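Local coordinates for protein 2-hydroxyhepta-2,4-diene-1,7-dioate isomerase (Mycobacterium abscessus, PDB 3RR6) that probably acts as a metal-binding isomerase or acetylpyruvate hydrolase of the fumarylacetoacetate hydrolase family, at residues Ala64-Met70 with Leu224-Leu230; Val90-Pro95 with Trp162-Gly167. All blocks are in the same frame, centred on the assembly; numbering follows the deposited sequence.

In the fold
Both contacts share one sheet of the fumarylacetoacetate hydrolase domain, where strands 67-70 and 91-94 run antiparallel as neighbours, joined by Ala-69 N to Phe-92 O and Val-67 O to Lys-94 N (2.8 Å each, probable hydrogen bonds). Contact 1 adds strand 228-230 on the other edge of strand 67-70; contact 2 sets the short helix 163-167 against strand 91-94. The centres lie about 12 Å apart. Contact 1 is mostly buried and built from a regular backbone ladder, closed at one end by an ion pair. Contact 2, farther out and partly exposed, relies instead on an aromatic pair, a lysine-to-carbonyl bond and bridging waters. Along the chain it is nested within the loop that contact 1 closes.

Contact 1. Residues Ala64-Met70 with Leu224-Leu230; sequences ASKVVAM and LPGDVIL
A salt bridge joins Lys-66 NZ to Asp-227 OD2 at 2.8 Å, and Ser-65 OG donates to Asp-227 OD1 at 2.6 Å. The same OD1 receives Lys-66 N (3.3 Å) and, weakly, Ser-65 N (3.2 Å), so an m rotamer at Asp-227 serves the bend at Ser-65 and Lys-66. Its OD2 also accepts Leu-224 N at 2.9 Å, across a type II turn closed by Asp-227 N to Leu-224 O (2.9 Å). Gly-226 takes the positive phi (99°) of this turn. One water links Ser-65 N, Pro-225 O and Asp-227 OD1.

Beyond the turn the two segments become parallel strands, axes 4.5 Å apart at 18°, pairing Val-67 with Val-228, Val-68 with Ile-229 and Ala-69 with Leu-230. The ladder runs Val-228 N to Lys-66 O (3.2 Å), Val-68 N to Val-228 O (2.9 Å), Leu-230 N to Val-68 O (2.8 Å) and Met-70 N to Leu-230 O (2.9 Å). On one face Val-67 CG1 meets Leu-230 CG and Ala-64 CB meets Val-228 CG2, both at 4.0 Å; Val-68 and Ile-229 face helix 210-220. Flanked by strands 91-94 and 115-125, this parallel pair belongs to the mixed sheet of the fumarylacetoacetate hydrolase fold.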
loop_
_atom_site.group_PDB
_atom_site.type_symbol
_atom_site.label_atom_id
_atom_site.label_comp_id
_atom_site.label_asym_id
_atom_site.label_seq_id
_atom_site.Cartn_x
_atom_site.Cartn_y
_atom_site.Cartn_z
ATOM N N ALA A 64 -9.021 -4.955 -4.536
ATOM C CA ALA A 64 -7.998 -5.127 -5.572
ATOM C C ALA A 64 -8.048 -6.511 -6.170
ATOM O O ALA A 64 -8.174 -7.492 -5.439
ATOM C CB ALA A 64 -6.593 -4.894 -4.969
ATOM N N SER A 65 -7.935 -6.606 -7.491
ATOM C CA SER A 65 -7.859 -7.928 -8.125
ATOM C C SER A 65 -6.493 -8.569 -7.888
ATOM O O SER A 65 -6.396 -9.784 -7.745
ATOM C CB SER A 65 -8.204 -7.878 -9.616
ATOM O OG SER A 65 -7.093 -7.571 -10.429
ATOM N N LYS A 66 -5.445 -7.749 -7.828
ATOM C CA LYS A 66 -4.100 -8.213 -7.541
ATOM C C LYS A 66 -3.306 -7.082 -6.921
ATOM O O LYS A 66 -3.677 -5.909 -7.066
ATOM C CB LYS A 66 -3.398 -8.736 -8.799
ATOM C CG LYS A 66 -3.238 -7.722 -9.931
ATOM C CD LYS A 66 -2.555 -8.364 -11.140
ATOM C CE LYS A 66 -2.612 -7.526 -12.414
ATOM N NZ LYS A 66 -3.993 -7.251 -12.909
ATOM N N VAL A 67 -2.246 -7.461 -6.215
ATOM C CA VAL A 67 -1.267 -6.536 -5.661
ATOM C C VAL A 67 0.064 -6.871 -6.327
ATOM O O VAL A 67 0.548 -8.003 -6.242
ATOM C CB VAL A 67 -1.118 -6.671 -4.124
ATOM C CG1 VAL A 67 -0.038 -5.735 -3.602
ATOM C CG2 VAL A 67 -2.465 -6.430 -3.428
ATOM N N VAL A 68 0.637 -5.899 -7.025
ATOM C CA VAL A 68 1.961 -6.047 -7.607
ATOM C C VAL A 68 2.886 -5.221 -6.728
ATOM O O VAL A 68 2.474 -4.200 -6.178
ATOM C CB VAL A 68 1.983 -5.557 -9.076
ATOM C CG1 VAL A 68 3.351 -5.802 -9.718
ATOM C CG2 VAL A 68 0.885 -6.246 -9.883
ATOM N N ALA A 69 4.112 -5.686 -6.540
ATOM C CA ALA A 69 5.052 -5.003 -5.659
ATOM C C ALA A 69 6.443 -4.956 -6.263
ATOM O O ALA A 69 6.862 -5.872 -6.974
ATOM C CB ALA A 69 5.095 -5.675 -4.290
ATOM N N MET A 70 7.127 -3.846 -5.996
ATOM C CA MET A 70 8.526 -3.667 -6.373
ATOM C C MET A 70 9.455 -4.196 -5.290
ATOM O O MET A 70 9.187 -4.030 -4.104
ATOM C CB MET A 70 8.817 -2.175 -6.531
ATOM C CG MET A 70 8.128 -1.507 -7.709
ATOM S SD MET A 70 8.920 -1.849 -9.282
ATOM C CE MET A 70 10.463 -0.938 -9.030
ATOM N N LEU A 224 -6.215 -3.498 -13.762
ATOM C CA LEU A 224 -7.656 -3.260 -13.651
ATOM C C LEU A 224 -7.914 -2.200 -12.576
ATOM O O LEU A 224 -7.114 -2.049 -11.660
ATOM C CB LEU A 224 -8.357 -4.567 -13.289
ATOM C CG LEU A 224 -8.142 -5.699 -14.303
ATOM C CD1 LEU A 224 -8.707 -7.021 -13.790
ATOM C CD2 LEU A 224 -8.727 -5.322 -15.669
ATOM N N PRO A 225 -9.035 -1.468 -12.680
ATOM C CA PRO A 225 -9.364 -0.523 -11.619
ATOM C C PRO A 225 -9.417 -1.218 -10.276
ATOM O O PRO A 225 -10.053 -2.273 -10.134
ATOM C CB PRO A 225 -10.746 0.003 -12.024
ATOM C CG PRO A 225 -10.796 -0.188 -13.483
ATOM C CD PRO A 225 -10.048 -1.460 -13.746
ATOM N N GLY A 226 -8.732 -0.628 -9.306
ATOM C CA GLY A 226 -8.610 -1.188 -7.981
ATOM C C GLY A 226 -7.317 -1.935 -7.722
ATOM O O GLY A 226 -6.974 -2.173 -6.568
ATOM N N ASP A 227 -6.598 -2.322 -8.776
ATOM C CA ASP A 227 -5.305 -2.972 -8.577
ATOM C C ASP A 227 -4.352 -2.055 -7.803
ATOM O O ASP A 227 -4.388 -0.831 -7.936
ATOM C CB ASP A 227 -4.667 -3.380 -9.907
ATOM C CG ASP A 227 -5.288 -4.629 -10.507
ATOM O OD1 ASP A 227 -6.135 -5.278 -9.841
ATOM O OD2 ASP A 227 -4.919 -4.957 -11.656
ATOM N N VAL A 228 -3.495 -2.674 -7.013
ATOM C CA VAL A 228 -2.546 -1.966 -6.164
ATOM C C VAL A 228 -1.133 -2.293 -6.615
ATOM O O VAL A 228 -0.825 -3.456 -6.876
ATOM C CB VAL A 228 -2.739 -2.369 -4.705
ATOM C CG1 VAL A 228 -1.636 -1.794 -3.815
ATOM C CG2 VAL A 228 -4.110 -1.912 -4.201
ATOM N N ILE A 229 -0.284 -1.271 -6.717
ATOM C CA ILE A 229 1.149 -1.468 -6.939
ATOM C C ILE A 229 1.921 -0.860 -5.769
ATOM O O ILE A 229 1.874 0.352 -5.536
ATOM C CB ILE A 229 1.666 -0.847 -8.250
ATOM C CG1 ILE A 229 0.846 -1.324 -9.446
ATOM C CG2 ILE A 229 3.155 -1.213 -8.421
ATOM C CD1 ILE A 229 1.151 -0.550 -10.749
ATOM N N LEU A 230 2.619 -1.704 -5.015
ATOM C CA LEU A 230 3.479 -1.240 -3.924
ATOM C C LEU A 230 4.817 -0.825 -4.516
ATOM O O LEU A 230 5.408 -1.567 -5.296
ATOM C CB LEU A 230 3.669 -2.335 -2.880
ATOM C CG LEU A 230 2.403 -2.904 -2.244
ATOM C CD1 LEU A 230 2.771 -3.920 -1.178
ATOM C CD2 LEU A 230 1.547 -1.789 -1.642
HETATM O O HOH W 1 -9.010 -4.620 -9.361
#

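Contact 2. Residues Val90-Pro95 with Trp162-Gly167; sequences VIFIKP and WTRAKG. With EDO (1,2-ethanediol), chain E.
Phe-92 presents its ring face to the edge of Trp-162 in an offset edge-to-face pair: the phenyl and indole six-membered ring centroids lie 5.3 Å apart with planes at 82°, and Phe-92 CD1 approaches Trp-162 CE3 to 3.4 Å. A p rotamer at Phe-92 and an m rotamer at Trp-162 aim the rings at each other. Val-90 CG1 extends the apolar patch, 4.1 Å from Trp-162 CZ3. The backbone of 91-94 is extended, whereas 163-167 forms a weakly bonded helical turn, with Lys-166 N to Trp-162 O at 3.0 Å and Gly-167 N to Arg-164 O at 3.1 Å.

This turn packs beside a strand of the mixed sheet in the fumarylacetoacetate hydrolase domain, the nearest CA atoms being those of Lys-94 and Gly-167, 5.3 Å apart. Lys-94 NZ donates to Lys-166 O at 2.8 Å, and both lysines form salt bridges with Asp-149. Two waters bridge the segments: one donates to Ile-93 O (2.9 Å) and Thr-163 O (2.8 Å); the other, running from backbone to side chain, accepts from Ile-93 N (3.0 Å) and is hydrogen-bonded to Thr-163 OG1 (2.7 Å). Outside this interface, Arg-164 NH1 donates to O1 of a 1,2-ethanediol, probably from the crystallisation liquor, at 2.9 Å.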
loop_
_atom_site.group_PDB
_atom_site.type_symbol
_atom_site.label_atom_id
_atom_site.label_comp_id
_atom_site.label_asym_id
_atom_site.label_seq_id
_atom_site.Cartn_x
_atom_site.Cartn_y
_atom_site.Cartn_z
ATOM N N VAL A 90 12.374 -5.280 -10.286
ATOM C CA VAL A 90 12.061 -6.658 -9.953
ATOM C C VAL A 90 10.675 -6.651 -9.325
ATOM O O VAL A 90 10.485 -6.033 -8.274
ATOM C CB VAL A 90 13.075 -7.234 -8.942
ATOM C CG1 VAL A 90 12.647 -8.619 -8.489
ATOM C CG2 VAL A 90 14.464 -7.290 -9.554
ATOM N N ILE A 91 9.705 -7.282 -9.975
ATOM C CA ILE A 91 8.328 -7.251 -9.457
ATOM C C ILE A 91 7.886 -8.619 -8.971
ATOM O O ILE A 91 8.435 -9.639 -9.361
ATOM C CB ILE A 91 7.319 -6.711 -10.503
ATOM C CG1 ILE A 91 7.244 -7.624 -11.734
ATOM C CG2 ILE A 91 7.711 -5.285 -10.898
ATOM C CD1 ILE A 91 6.110 -7.287 -12.704
ATOM N N PHE A 92 6.885 -8.611 -8.101
ATOM C CA PHE A 92 6.248 -9.855 -7.660
ATOM C C PHE A 92 4.810 -9.555 -7.320
ATOM O O PHE A 92 4.398 -8.388 -7.326
ATOM C CB PHE A 92 6.983 -10.462 -6.468
ATOM C CG PHE A 92 7.358 -9.465 -5.435
ATOM C CD1 PHE A 92 8.563 -8.772 -5.542
ATOM C CD2 PHE A 92 6.513 -9.188 -4.377
ATOM C CE1 PHE A 92 8.919 -7.832 -4.611
ATOM C CE2 PHE A 92 6.874 -8.233 -3.428
ATOM C CZ PHE A 92 8.074 -7.557 -3.556
ATOM N N ILE A 93 4.031 -10.608 -7.103
ATOM C CA ILE A 93 2.613 -10.462 -6.815
ATOM C C ILE A 93 2.281 -10.987 -5.433
ATOM O O ILE A 93 2.775 -12.041 -5.021
ATOM C CB ILE A 93 1.743 -11.175 -7.861
ATOM C CG1 ILE A 93 1.788 -10.403 -9.175
ATOM C CG2 ILE A 93 0.292 -11.309 -7.385
ATOM C CD1 ILE A 93 1.286 -11.189 -10.366
ATOM N N LYS A 94 1.459 -10.227 -4.729
ATOM C CA LYS A 94 0.831 -10.673 -3.497
ATOM C C LYS A 94 -0.634 -10.935 -3.821
ATOM O O LYS A 94 -1.265 -10.145 -4.513
ATOM C CB LYS A 94 0.982 -9.622 -2.404
ATOM C CG LYS A 94 2.440 -9.425 -1.957
ATOM C CD LYS A 94 2.646 -8.159 -1.112
ATOM C CE LYS A 94 2.168 -8.273 0.315
ATOM N NZ LYS A 94 3.151 -8.958 1.243
ATOM N N PRO A 95 -1.187 -12.053 -3.334
ATOM C CA PRO A 95 -2.595 -12.325 -3.620
ATOM C C PRO A 95 -3.508 -11.356 -2.880
ATOM O O PRO A 95 -3.136 -10.867 -1.806
ATOM C CB PRO A 95 -2.780 -13.742 -3.095
ATOM C CG PRO A 95 -1.806 -13.855 -1.985
ATOM C CD PRO A 95 -0.607 -13.043 -2.417
ATOM N N TRP A 162 9.732 -15.398 -3.862
ATOM C CA TRP A 162 9.218 -14.700 -2.687
ATOM C C TRP A 162 7.719 -14.831 -2.502
ATOM O O TRP A 162 7.187 -14.268 -1.554
ATOM C CB TRP A 162 9.556 -13.205 -2.747
ATOM C CG TRP A 162 11.007 -12.908 -2.859
ATOM C CD1 TRP A 162 12.040 -13.685 -2.433
ATOM C CD2 TRP A 162 11.587 -11.741 -3.441
ATOM N NE1 TRP A 162 13.238 -13.065 -2.713
ATOM C CE2 TRP A 162 12.985 -11.874 -3.336
ATOM C CE3 TRP A 162 11.057 -10.599 -4.056
ATOM C CZ2 TRP A 162 13.869 -10.904 -3.824
ATOM C CZ3 TRP A 162 11.936 -9.631 -4.536
ATOM C CH2 TRP A 162 13.325 -9.792 -4.410
ATOM N N THR A 163 7.034 -15.565 -3.384
ATOM C CA THR A 163 5.569 -15.614 -3.358
ATOM C C THR A 163 5.019 -16.126 -2.036
ATOM O O THR A 163 4.147 -15.493 -1.454
ATOM C CB THR A 163 4.981 -16.458 -4.492
ATOM O OG1 THR A 163 5.340 -15.876 -5.752
ATOM C CG2 THR A 163 3.451 -16.504 -4.397
ATOM N N ARG A 164 5.511 -17.264 -1.561
ATOM C CA ARG A 164 5.003 -17.756 -0.273
ATOM C C ARG A 164 5.317 -16.772 0.845
ATOM O O ARG A 164 4.440 -16.417 1.642
ATOM C CB ARG A 164 5.554 -19.140 0.088
ATOM C CG ARG A 164 5.264 -19.543 1.535
ATOM C CD ARG A 164 5.563 -20.993 1.820
ATOM N NE ARG A 164 6.987 -21.287 1.854
ATOM C CZ ARG A 164 7.637 -21.886 2.855
ATOM N NH1 ARG A 164 7.020 -22.236 3.978
ATOM N NH2 ARG A 164 8.940 -22.133 2.729
ATOM N N ALA A 165 6.575 -16.332 0.906
ATOM C CA ALA A 165 7.025 -15.411 1.946
ATOM C C ALA A 165 6.154 -14.180 2.096
ATOM O O ALA A 165 5.944 -13.680 3.208
ATOM C CB ALA A 165 8.458 -14.980 1.661
ATOM N N LYS A 166 5.673 -13.672 0.965
ATOM C CA LYS A 166 4.913 -12.427 0.933
ATOM C C LYS A 166 3.416 -12.634 0.788
ATOM O O LYS A 166 2.654 -11.660 0.776
ATOM C CB LYS A 166 5.439 -11.562 -0.207
ATOM C CG LYS A 166 6.858 -11.054 0.056
ATOM C CD LYS A 166 7.378 -10.334 -1.133
ATOM C CE LYS A 166 8.769 -9.786 -0.897
ATOM N NZ LYS A 166 8.816 -8.618 0.042
ATOM N N GLY A 167 2.987 -13.897 0.718
ATOM C CA GLY A 167 1.625 -14.228 0.314
ATOM C C GLY A 167 0.701 -14.791 1.374
ATOM O O GLY A 167 -0.449 -15.145 1.075
HETATM C C1 EDO E . 3.193 -22.802 4.620
HETATM O O1 EDO E . 4.262 -21.910 4.934
HETATM C C2 EDO E . 3.730 -24.216 4.540
HETATM O O2 EDO E . 4.134 -24.655 5.851
HETATM O O HOH W 2 2.916 -13.208 -2.407
HETATM O O HOH W 3 4.449 -13.467 -6.467
#